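Type III secretion system effector protein ExoU (Pseudomonas fluorescens, PDB 4QMK) probably acts as a patatin-like phospholipase toxin that is delivered by type III secretion and directed to the plasma membrane through phosphatidylinositol 4,5-bisphosphate binding. Local coordinates at residues L155-P160 / D252-L257; Y582-R587 / K623-R628; S455-L460 / E468-R473. All coordinates share one frame; numbering follows the deposited sequence.

Interaction 1: L155-P160 / D252-L257; sequences LVRSLP and DGRPQL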
loop_
_atom_site.group_PDB
_atom_site.type_symbol
_atom_site.label_atom_id
_atom_site.label_comp_id
_atom_site.label_asym_id
_atom_site.label_seq_id
_atom_site.Cartn_x
_atom_site.Cartn_y
_atom_site.Cartn_z
ATOM N N LEU A 155 10.107 -8.187 -16.388
ATOM C CA LEU A 155 10.054 -8.224 -14.954
ATOM C C LEU A 155 8.790 -8.880 -14.452
ATOM O O LEU A 155 8.844 -9.916 -13.775
ATOM C CB LEU A 155 10.199 -6.830 -14.399
ATOM C CG LEU A 155 11.612 -6.237 -14.466
ATOM C CD1 LEU A 155 11.529 -4.744 -14.211
ATOM C CD2 LEU A 155 12.557 -6.869 -13.465
ATOM N N VAL A 156 7.649 -8.370 -14.896
ATOM C CA VAL A 156 6.367 -8.853 -14.348
ATOM C C VAL A 156 6.013 -10.302 -14.664
ATOM O O VAL A 156 5.379 -10.985 -13.826
ATOM C CB VAL A 156 5.198 -7.972 -14.789
ATOM C CG1 VAL A 156 3.874 -8.473 -14.244
ATOM C CG2 VAL A 156 5.428 -6.580 -14.260
ATOM N N ARG A 157 6.431 -10.775 -15.842
ATOM C CA ARG A 157 6.083 -12.125 -16.270
ATOM C C ARG A 157 7.009 -13.154 -15.627
ATOM O O ARG A 157 6.653 -14.300 -15.544
ATOM C CB ARG A 157 6.048 -12.242 -17.830
ATOM C CG ARG A 157 4.811 -11.560 -18.434
ATOM C CD ARG A 157 4.507 -11.908 -19.884
ATOM N NE ARG A 157 5.393 -11.217 -20.810
ATOM C CZ ARG A 157 5.150 -10.025 -21.376
ATOM N NH1 ARG A 157 4.027 -9.355 -21.142
ATOM N NH2 ARG A 157 6.049 -9.491 -22.201
ATOM N N SER A 158 8.168 -12.710 -15.137
ATOM C CA SER A 158 9.217 -13.596 -14.620
ATOM C C SER A 158 9.258 -13.775 -13.106
ATOM O O SER A 158 10.154 -14.422 -12.608
ATOM C CB SER A 158 10.572 -12.995 -14.983
ATOM O OG SER A 158 10.824 -11.835 -14.194
ATOM N N LEU A 159 8.319 -13.190 -12.383
ATOM C CA LEU A 159 8.345 -13.233 -10.934
ATOM C C LEU A 159 8.175 -14.673 -10.294
ATOM O O LEU A 159 7.306 -15.465 -10.668
ATOM C CB LEU A 159 7.299 -12.262 -10.395
ATOM C CG LEU A 159 7.481 -10.799 -10.851
ATOM C CD1 LEU A 159 6.411 -9.942 -10.240
ATOM C CD2 LEU A 159 8.833 -10.257 -10.450
ATOM N N PRO A 160 9.028 -15.000 -9.315
ATOM C CA PRO A 160 8.887 -16.300 -8.668
ATOM C C PRO A 160 7.474 -16.494 -8.122
ATOM O O PRO A 160 6.932 -17.594 -8.166
ATOM C CB PRO A 160 9.896 -16.239 -7.529
ATOM C CG PRO A 160 10.141 -14.771 -7.277
ATOM C CD PRO A 160 9.950 -14.096 -8.598
ATOM N N ASP A 252 7.497 -6.108 -24.450
ATOM C CA ASP A 252 8.426 -7.180 -24.798
ATOM C C ASP A 252 7.813 -8.177 -25.794
ATOM O O ASP A 252 8.017 -9.400 -25.682
ATOM C CB ASP A 252 8.915 -7.897 -23.515
ATOM C CG ASP A 252 9.954 -8.988 -23.796
ATOM O OD1 ASP A 252 10.919 -8.718 -24.534
ATOM O OD2 ASP A 252 9.798 -10.116 -23.274
ATOM N N GLY A 253 7.046 -7.652 -26.749
ATOM C CA GLY A 253 6.438 -8.466 -27.799
ATOM C C GLY A 253 5.124 -9.164 -27.470
ATOM O O GLY A 253 4.557 -9.839 -28.336
ATOM N N ARG A 254 4.607 -8.979 -26.246
ATOM C CA ARG A 254 3.358 -9.620 -25.826
ATOM C C ARG A 254 2.366 -8.555 -25.304
ATOM O O ARG A 254 2.744 -7.691 -24.544
ATOM C CB ARG A 254 3.658 -10.640 -24.724
ATOM C CG ARG A 254 4.553 -11.751 -25.195
ATOM C CD ARG A 254 5.466 -12.359 -24.126
ATOM N NE ARG A 254 4.814 -13.344 -23.263
ATOM C CZ ARG A 254 4.849 -14.661 -23.459
ATOM N NH1 ARG A 254 5.501 -15.189 -24.500
ATOM N NH2 ARG A 254 4.229 -15.458 -22.602
ATOM N N PRO A 255 1.095 -8.663 -25.679
ATOM C CA PRO A 255 0.102 -7.811 -25.084
ATOM C C PRO A 255 -0.183 -8.162 -23.635
ATOM O O PRO A 255 -0.190 -9.361 -23.274
ATOM C CB PRO A 255 -1.154 -8.082 -25.927
ATOM C CG PRO A 255 -0.966 -9.474 -26.424
ATOM C CD PRO A 255 0.513 -9.631 -26.622
ATOM N N GLN A 256 -0.427 -7.118 -22.833
ATOM C CA GLN A 256 -0.823 -7.244 -21.418
ATOM C C GLN A 256 -2.034 -6.413 -21.121
ATOM O O GLN A 256 -2.058 -5.270 -21.465
ATOM C CB GLN A 256 0.259 -6.749 -20.455
ATOM C CG GLN A 256 1.496 -7.588 -20.418
ATOM C CD GLN A 256 1.478 -8.746 -19.430
ATOM O OE1 GLN A 256 2.518 -9.270 -19.147
ATOM N NE2 GLN A 256 0.323 -9.095 -18.864
ATOM N N LEU A 257 -3.019 -7.009 -20.472
ATOM C CA LEU A 257 -4.147 -6.272 -19.983
ATOM C C LEU A 257 -3.723 -5.534 -18.732
ATOM O O LEU A 257 -3.281 -6.145 -17.755
ATOM C CB LEU A 257 -5.285 -7.144 -19.509
ATOM C CG LEU A 257 -6.481 -7.628 -20.299
ATOM C CD1 LEU A 257 -6.917 -6.528 -21.247
ATOM C CD2 LEU A 257 -6.277 -8.929 -21.021
#

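Interaction 2: Y582-R587 / K623-R628; sequences YPSLYR and KHYRAR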
loop_
_atom_site.group_PDB
_atom_site.type_symbol
_atom_site.label_atom_id
_atom_site.label_comp_id
_atom_site.label_asym_id
_atom_site.label_seq_id
_atom_site.Cartn_x
_atom_site.Cartn_y
_atom_site.Cartn_z
ATOM N N TYR A 582 -3.493 -15.016 -21.684
ATOM C CA TYR A 582 -3.761 -13.916 -22.573
ATOM C C TYR A 582 -2.500 -13.439 -23.361
ATOM O O TYR A 582 -2.495 -13.479 -24.554
ATOM C CB TYR A 582 -4.418 -12.779 -21.822
ATOM C CG TYR A 582 -4.648 -11.556 -22.697
ATOM C CD1 TYR A 582 -5.684 -11.528 -23.636
ATOM C CD2 TYR A 582 -3.784 -10.476 -22.661
ATOM C CE1 TYR A 582 -5.865 -10.432 -24.488
ATOM C CE2 TYR A 582 -3.959 -9.382 -23.512
ATOM C CZ TYR A 582 -5.013 -9.366 -24.406
ATOM O OH TYR A 582 -5.222 -8.297 -25.220
ATOM N N PRO A 583 -1.435 -13.057 -22.684
ATOM C CA PRO A 583 -0.227 -12.649 -23.376
ATOM C C PRO A 583 0.403 -13.661 -24.306
ATOM O O PRO A 583 0.957 -13.215 -25.323
ATOM C CB PRO A 583 0.747 -12.350 -22.270
ATOM C CG PRO A 583 -0.101 -12.027 -21.136
ATOM C CD PRO A 583 -1.312 -12.870 -21.250
ATOM N N SER A 584 0.364 -14.967 -23.978
ATOM C CA SER A 584 0.947 -15.990 -24.858
ATOM C C SER A 584 0.051 -16.203 -26.049
ATOM O O SER A 584 0.501 -16.319 -27.184
ATOM C CB SER A 584 0.998 -17.359 -24.187
ATOM O OG SER A 584 2.234 -17.678 -23.577
ATOM N N LEU A 585 -1.241 -16.291 -25.765
ATOM C CA LEU A 585 -2.220 -16.629 -26.780
ATOM C C LEU A 585 -2.271 -15.591 -27.849
ATOM O O LEU A 585 -2.340 -15.933 -29.000
ATOM C CB LEU A 585 -3.582 -16.823 -26.105
ATOM C CG LEU A 585 -4.786 -17.254 -26.947
ATOM C CD1 LEU A 585 -4.497 -18.500 -27.726
ATOM C CD2 LEU A 585 -5.999 -17.484 -26.046
ATOM N N TYR A 586 -2.186 -14.316 -27.471
ATOM C CA TYR A 586 -2.219 -13.229 -28.444
ATOM C C TYR A 586 -0.852 -12.710 -28.837
ATOM O O TYR A 586 -0.727 -11.646 -29.371
ATOM C CB TYR A 586 -3.082 -12.101 -27.910
ATOM C CG TYR A 586 -4.488 -12.576 -27.844
ATOM C CD1 TYR A 586 -5.265 -12.690 -28.980
ATOM C CD2 TYR A 586 -5.010 -13.006 -26.670
ATOM C CE1 TYR A 586 -6.560 -13.173 -28.915
ATOM C CE2 TYR A 586 -6.302 -13.485 -26.592
ATOM C CZ TYR A 586 -7.069 -13.550 -27.722
ATOM O OH TYR A 586 -8.348 -14.040 -27.612
ATOM N N ARG A 587 0.174 -13.472 -28.551
ATOM C CA ARG A 587 1.509 -13.111 -28.936
ATOM C C ARG A 587 1.582 -13.274 -30.482
ATOM O O ARG A 587 1.315 -14.382 -30.994
ATOM C CB ARG A 587 2.493 -14.090 -28.282
ATOM C CG ARG A 587 3.923 -13.593 -28.168
ATOM C CD ARG A 587 4.953 -14.718 -28.271
ATOM N NE ARG A 587 5.405 -14.742 -29.646
ATOM C CZ ARG A 587 5.881 -15.795 -30.289
ATOM N NH1 ARG A 587 5.934 -17.001 -29.709
ATOM N NH2 ARG A 587 6.276 -15.633 -31.549
ATOM N N LYS A 623 3.772 -29.391 -19.671
ATOM C CA LYS A 623 4.157 -30.569 -20.431
ATOM C C LYS A 623 4.196 -30.390 -21.957
ATOM O O LYS A 623 5.074 -30.944 -22.621
ATOM C CB LYS A 623 3.201 -31.679 -20.105
ATOM C CG LYS A 623 3.581 -33.020 -20.680
ATOM C CD LYS A 623 2.703 -34.117 -20.084
ATOM C CE LYS A 623 3.269 -35.516 -20.320
ATOM N NZ LYS A 623 2.471 -36.534 -19.549
ATOM N N HIS A 624 3.280 -29.580 -22.500
ATOM C CA HIS A 624 3.164 -29.457 -23.939
ATOM C C HIS A 624 3.493 -28.116 -24.552
ATOM O O HIS A 624 3.731 -28.048 -25.752
ATOM C CB HIS A 624 1.750 -29.800 -24.345
ATOM C CG HIS A 624 1.312 -31.157 -23.934
ATOM N ND1 HIS A 624 1.583 -32.282 -24.681
ATOM C CD2 HIS A 624 0.573 -31.569 -22.878
ATOM C CE1 HIS A 624 1.062 -33.339 -24.077
ATOM N NE2 HIS A 624 0.433 -32.928 -22.988
ATOM N N TYR A 625 3.436 -27.034 -23.792
ATOM C CA TYR A 625 3.698 -25.730 -24.390
ATOM C C TYR A 625 5.112 -25.725 -24.943
ATOM O O TYR A 625 5.982 -26.144 -24.247
ATOM C CB TYR A 625 3.610 -24.649 -23.361
ATOM C CG TYR A 625 3.765 -23.286 -23.932
ATOM C CD1 TYR A 625 2.713 -22.646 -24.442
ATOM C CD2 TYR A 625 4.981 -22.651 -23.961
ATOM C CE1 TYR A 625 2.831 -21.381 -25.002
ATOM C CE2 TYR A 625 5.107 -21.362 -24.441
ATOM C CZ TYR A 625 4.028 -20.734 -24.977
ATOM O OH TYR A 625 4.121 -19.455 -25.496
ATOM N N ARG A 626 5.307 -25.280 -26.187
ATOM C CA ARG A 626 6.629 -25.203 -26.830
ATOM C C ARG A 626 7.092 -23.770 -27.185
ATOM O O ARG A 626 6.425 -23.081 -27.936
ATOM C CB ARG A 626 6.542 -25.942 -28.153
ATOM C CG ARG A 626 6.140 -27.411 -28.079
ATOM C CD ARG A 626 7.158 -28.278 -27.360
ATOM N NE ARG A 626 8.488 -28.065 -27.901
ATOM C CZ ARG A 626 9.452 -28.984 -27.953
ATOM N NH1 ARG A 626 9.239 -30.226 -27.486
ATOM N NH2 ARG A 626 10.641 -28.662 -28.515
ATOM N N ALA A 627 8.262 -23.356 -26.711
ATOM C CA ALA A 627 8.827 -22.015 -27.038
ATOM C C ALA A 627 10.030 -22.061 -27.985
ATOM O O ALA A 627 10.607 -23.122 -28.184
ATOM C CB ALA A 627 9.250 -21.330 -25.764
ATOM N N ARG A 628 10.407 -20.924 -28.590
ATOM C CA ARG A 628 11.606 -20.914 -29.457
ATOM C C ARG A 628 12.766 -20.518 -28.575
ATOM O O ARG A 628 12.568 -19.790 -27.596
ATOM C CB ARG A 628 11.534 -19.922 -30.642
ATOM C CG ARG A 628 10.278 -19.971 -31.506
ATOM C CD ARG A 628 10.281 -20.993 -32.634
ATOM N NE ARG A 628 11.112 -20.555 -33.746
ATOM C CZ ARG A 628 11.010 -20.994 -35.005
ATOM N NH1 ARG A 628 10.076 -21.878 -35.370
ATOM N NH2 ARG A 628 11.838 -20.526 -35.915
#

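Interaction 3: S455-L460 / E468-R473; sequences SVQVDL and EALRFR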
loop_
_atom_site.group_PDB
_atom_site.type_symbol
_atom_site.label_atom_id
_atom_site.label_comp_id
_atom_site.label_asym_id
_atom_site.label_seq_id
_atom_site.Cartn_x
_atom_site.Cartn_y
_atom_site.Cartn_z
ATOM N N SER A 455 -41.226 -8.674 -4.663
ATOM C CA SER A 455 -42.098 -8.213 -5.752
ATOM C C SER A 455 -43.346 -9.031 -5.937
ATOM O O SER A 455 -44.387 -8.489 -6.299
ATOM C CB SER A 455 -41.402 -8.331 -7.106
ATOM O OG SER A 455 -40.127 -7.795 -7.061
ATOM N N VAL A 456 -43.219 -10.341 -5.765
ATOM C CA VAL A 456 -44.305 -11.264 -6.074
ATOM C C VAL A 456 -44.903 -11.930 -4.877
ATOM O O VAL A 456 -45.726 -12.824 -4.993
ATOM C CB VAL A 456 -43.789 -12.376 -6.986
ATOM C CG1 VAL A 456 -43.317 -11.793 -8.303
ATOM C CG2 VAL A 456 -42.656 -13.149 -6.336
ATOM N N GLN A 457 -44.505 -11.469 -3.720
ATOM C CA GLN A 457 -44.888 -12.089 -2.475
ATOM C C GLN A 457 -46.367 -12.139 -2.254
ATOM O O GLN A 457 -46.878 -13.189 -1.800
ATOM C CB GLN A 457 -44.211 -11.337 -1.333
ATOM C CG GLN A 457 -44.283 -11.995 0.017
ATOM C CD GLN A 457 -43.930 -11.041 1.145
ATOM O OE1 GLN A 457 -43.184 -10.081 0.944
ATOM N NE2 GLN A 457 -44.441 -11.311 2.344
ATOM N N VAL A 458 -47.079 -11.044 -2.566
ATOM C CA VAL A 458 -48.511 -11.033 -2.235
ATOM C C VAL A 458 -49.255 -12.000 -3.116
ATOM O O VAL A 458 -50.056 -12.784 -2.619
ATOM C CB VAL A 458 -49.205 -9.634 -2.214
ATOM C CG1 VAL A 458 -48.284 -8.568 -1.610
ATOM C CG2 VAL A 458 -49.702 -9.213 -3.583
ATOM N N ASP A 459 -48.946 -12.002 -4.403
ATOM C CA ASP A 459 -49.605 -12.921 -5.345
ATOM C C ASP A 459 -49.312 -14.389 -4.993
ATOM O O ASP A 459 -50.197 -15.243 -5.025
ATOM C CB ASP A 459 -49.134 -12.641 -6.779
ATOM C CG ASP A 459 -49.459 -11.222 -7.256
ATOM O OD1 ASP A 459 -50.628 -10.815 -7.148
ATOM O OD2 ASP A 459 -48.557 -10.527 -7.793
ATOM N N LEU A 460 -48.069 -14.658 -4.619
ATOM C CA LEU A 460 -47.668 -16.024 -4.273
ATOM C C LEU A 460 -48.231 -16.547 -2.970
ATOM O O LEU A 460 -48.453 -17.761 -2.848
ATOM C CB LEU A 460 -46.153 -16.144 -4.251
ATOM C CG LEU A 460 -45.534 -16.142 -5.651
ATOM C CD1 LEU A 460 -44.069 -16.397 -5.521
ATOM C CD2 LEU A 460 -46.182 -17.223 -6.482
ATOM N N GLU A 468 -45.799 -21.920 1.374
ATOM C CA GLU A 468 -44.795 -22.793 1.996
ATOM C C GLU A 468 -43.414 -22.349 1.570
ATOM O O GLU A 468 -42.515 -22.299 2.411
ATOM C CB GLU A 468 -45.027 -24.278 1.597
ATOM C CG GLU A 468 -44.051 -25.311 2.202
ATOM C CD GLU A 468 -42.699 -25.468 1.454
ATOM O OE1 GLU A 468 -42.580 -25.267 0.195
ATOM O OE2 GLU A 468 -41.721 -25.819 2.150
ATOM N N ALA A 469 -43.238 -22.022 0.284
ATOM C CA ALA A 469 -41.951 -21.524 -0.202
ATOM C C ALA A 469 -41.589 -20.168 0.422
ATOM O O ALA A 469 -40.445 -19.980 0.852
ATOM C CB ALA A 469 -41.954 -21.408 -1.725
ATOM N N LEU A 470 -42.524 -19.215 0.461
ATOM C CA LEU A 470 -42.255 -17.930 1.158
ATOM C C LEU A 470 -41.922 -18.145 2.642
ATOM O O LEU A 470 -41.069 -17.462 3.201
ATOM C CB LEU A 470 -43.429 -16.934 1.032
ATOM C CG LEU A 470 -43.685 -16.401 -0.385
ATOM C CD1 LEU A 470 -45.037 -15.749 -0.514
ATOM C CD2 LEU A 470 -42.616 -15.440 -0.865
ATOM N N ARG A 471 -42.583 -19.086 3.280
ATOM C CA ARG A 471 -42.319 -19.340 4.685
ATOM C C ARG A 471 -40.893 -19.783 4.860
ATOM O O ARG A 471 -40.220 -19.308 5.763
ATOM C CB ARG A 471 -43.289 -20.390 5.248
ATOM C CG ARG A 471 -43.337 -20.471 6.748
ATOM C CD ARG A 471 -43.922 -19.227 7.388
ATOM N NE ARG A 471 -44.494 -19.475 8.742
ATOM C CZ ARG A 471 -43.806 -19.420 9.889
ATOM N NH1 ARG A 471 -42.509 -19.117 9.909
ATOM N NH2 ARG A 471 -44.412 -19.674 11.025
ATOM N N PHE A 472 -40.414 -20.702 4.031
ATOM C CA PHE A 472 -39.036 -21.149 4.186
ATOM C C PHE A 472 -38.091 -19.997 4.053
ATOM O O PHE A 472 -37.103 -19.907 4.779
ATOM C CB PHE A 472 -38.657 -22.224 3.153
ATOM C CG PHE A 472 -37.180 -22.511 3.110
ATOM C CD1 PHE A 472 -36.622 -23.399 3.980
ATOM C CD2 PHE A 472 -36.350 -21.814 2.227
ATOM C CE1 PHE A 472 -35.262 -23.648 3.957
ATOM C CE2 PHE A 472 -34.986 -22.037 2.207
ATOM C CZ PHE A 472 -34.438 -22.973 3.059
ATOM N N ARG A 473 -38.379 -19.095 3.116
ATOM C CA ARG A 473 -37.491 -17.939 2.925
ATOM C C ARG A 473 -37.538 -16.992 4.097
ATOM O O ARG A 473 -36.496 -16.476 4.477
ATOM C CB ARG A 473 -37.768 -17.193 1.633
ATOM C CG ARG A 473 -37.252 -17.942 0.402
ATOM C CD ARG A 473 -35.741 -17.877 0.273
ATOM N NE ARG A 473 -35.319 -16.533 -0.179
ATOM C CZ ARG A 473 -35.260 -16.154 -1.448
ATOM N NH1 ARG A 473 -35.575 -16.985 -2.405
ATOM N NH2 ARG A 473 -34.895 -14.926 -1.747
#

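Interaction 1: L155-P160 / D252-L257
Arg157, in the last turn of helix 140-157, faces Gln256 on strand 254-260 with the CA atoms 9.9 Å apart, and one arginine side chain spans the gap. Its CG lies beside the backbone N (chi1 -74°) and the chain bends at chi3, which turns the guanidinium along the strand. Arg157 NH1 donates to Gln256 OE1; the modelled distance of 2.5 Å is doubtfully short for such a bent bond (N-H...O angle 137°), and the donor is tilted from the carbonyl plane. The glutamine chain, bent at chi2, runs past the arginine in the opposite direction, and its OE1 also lies 3.3 Å from Arg157 CG. At the other end of the guanidinium, NH2 makes a long salt bridge of 3.9 Å to Asp252 OD2, the two flat groups nearly coplanar, and hydrogen-bonds to Phe251 O. Arg254 covers one face with its CB and CD. Here Arg157 NE and Arg254 NE, both donors, come within 3.3 Å, a like-charge approach that Asp252 may partly offset, while Arg254 NH2 turns to Thr640 OG1. Leu155 meets Leu155 of the second subunit. Within the patatin-like domain the contact ties a helix end to the strand that is outermost, within this chain, in the mixed sheet. Thr639 and Gln643 of helix 639-646 pack on Arg157; Gln256 bonds by its backbone to Gly249 of antiparallel strand 242-251 and packs on helix 555-585.

Interaction 2: Y582-R587 / K623-R628
Ser584 and Tyr625 are the closest backbone positions of 582-587 and 623-628, yet their CA atoms are 10.1 Å apart: the last turn of helix 555-585 faces the point where the chain leaves helix 611-624. Both segments are helix ends. Tyr586 is the first residue to leave helical geometry in one and Tyr625 the first in the other; in the former, Arg587 N closes the final turn by bonding to Ser584 O.

The gap is crossed by a single long side chain. Tyr625 has CG anti to its backbone N (chi1 -176°), which extends the ring toward the serine and brings its hydroxyl to the meeting point. Ser584 OG donates a hydrogen bond of 3.2 Å to Tyr625 OH. The serine oxygen approaches the phenol end obliquely, 3.8 Å from Tyr625 CZ and 4.0 Å from Tyr625 CE1, and the chi1 of -96° that places it there departs from a staggered rotamer.

These residues belong to the helical C-terminal domain of ExoU, in which helices 555-585, 592-606, 611-624 and 639-646 pack together; it probably corresponds to the membrane localization domain that binds phosphatidylinositol 4,5-bisphosphate. Each hydroxyl has a further partner there. Ser584 OG bonds to Thr640 OG1 at the start of helix 639-646, and Tyr625 OH receives Gln590 NE2 from the loop before helix 592-606. The same Gln590 NE2 bonds to Ser584 O, so one amide nitrogen bridges the backbone of the first helix end and the phenol of the second. Both touching residues are buried, and this small network supplies their hydroxyls with partners. Around it, Leu598 packs on Ser584, while Asn594, Thr640 and Val641 line the tyrosine; Asn594 ND2 also holds the carbonyl of Arg626.

Interaction 3: S455-L460 / E468-R473
Gln457 and Leu470 bring together helices 450-461 and 464-491, which follow each other through a very short turn and double back on each other as a helical hairpin. Their CA atoms are 7.4 Å apart, close enough for a leucine on one helix to reach the backbone of the other. The packing is essentially apolar. Leu470, with CG beside its backbone N (chi1 -67°), points its branched end at the opposite helix, and both methyls touch the same atom: CD1 and CD2 are each 3.9 Å from Gln457 CG. The glutamine has CG anti to the backbone N and an extended chain, so its aliphatic part passes obliquely across the leucine end. Leu460, one turn further on, adds its CB at 3.9 Å from Leu470 CD1. Leu453 and Gln461 of the same helix also pack on Leu470.

Ionic partners lie beyond the apolar patch. Arg473 NH2 pairs with Asp450 OD1 at the first residue of helix 450-461 and bonds to Met448 O, linking the two helices a second time; Glu468 OE2 bridges to Arg515. Elsewhere on helix 450-461, Val456 and Asp459 pack on strand 36-42.

Backbone bonding is interrupted in helix 450-461, where the N atoms of Val458 and Asp459 lack bonds to the preceding turn. Just beside this kink, Leu470 CD1 sits against the carbonyl oxygen of Gln457, with CD1 and O 3.4 Å apart.

In the fold
Interactions 1 and 2 are neighbours, their centres 12 Å apart, and join the patatin-like domain to the C-terminal helical domain. Arg254 is the shared element: its NH2 makes a weak hydrogen bond of 3.1 Å to Ser584 OG, and its CG packs 3.6 Å from Arg587 CG. Pro255 O also lies 3.3 Å from Pro583 CB. Thr640 serves both contacts, as partner of Arg254 and of Ser584. Interaction 3 is on the opposite side of the chain's centre, with nearest atoms about 35 Å from interaction 1 and about 37 Å from interaction 2. None of the three includes Ser104, the probable nucleophile in a GxSxG elbow as in other patatin-like enzymes.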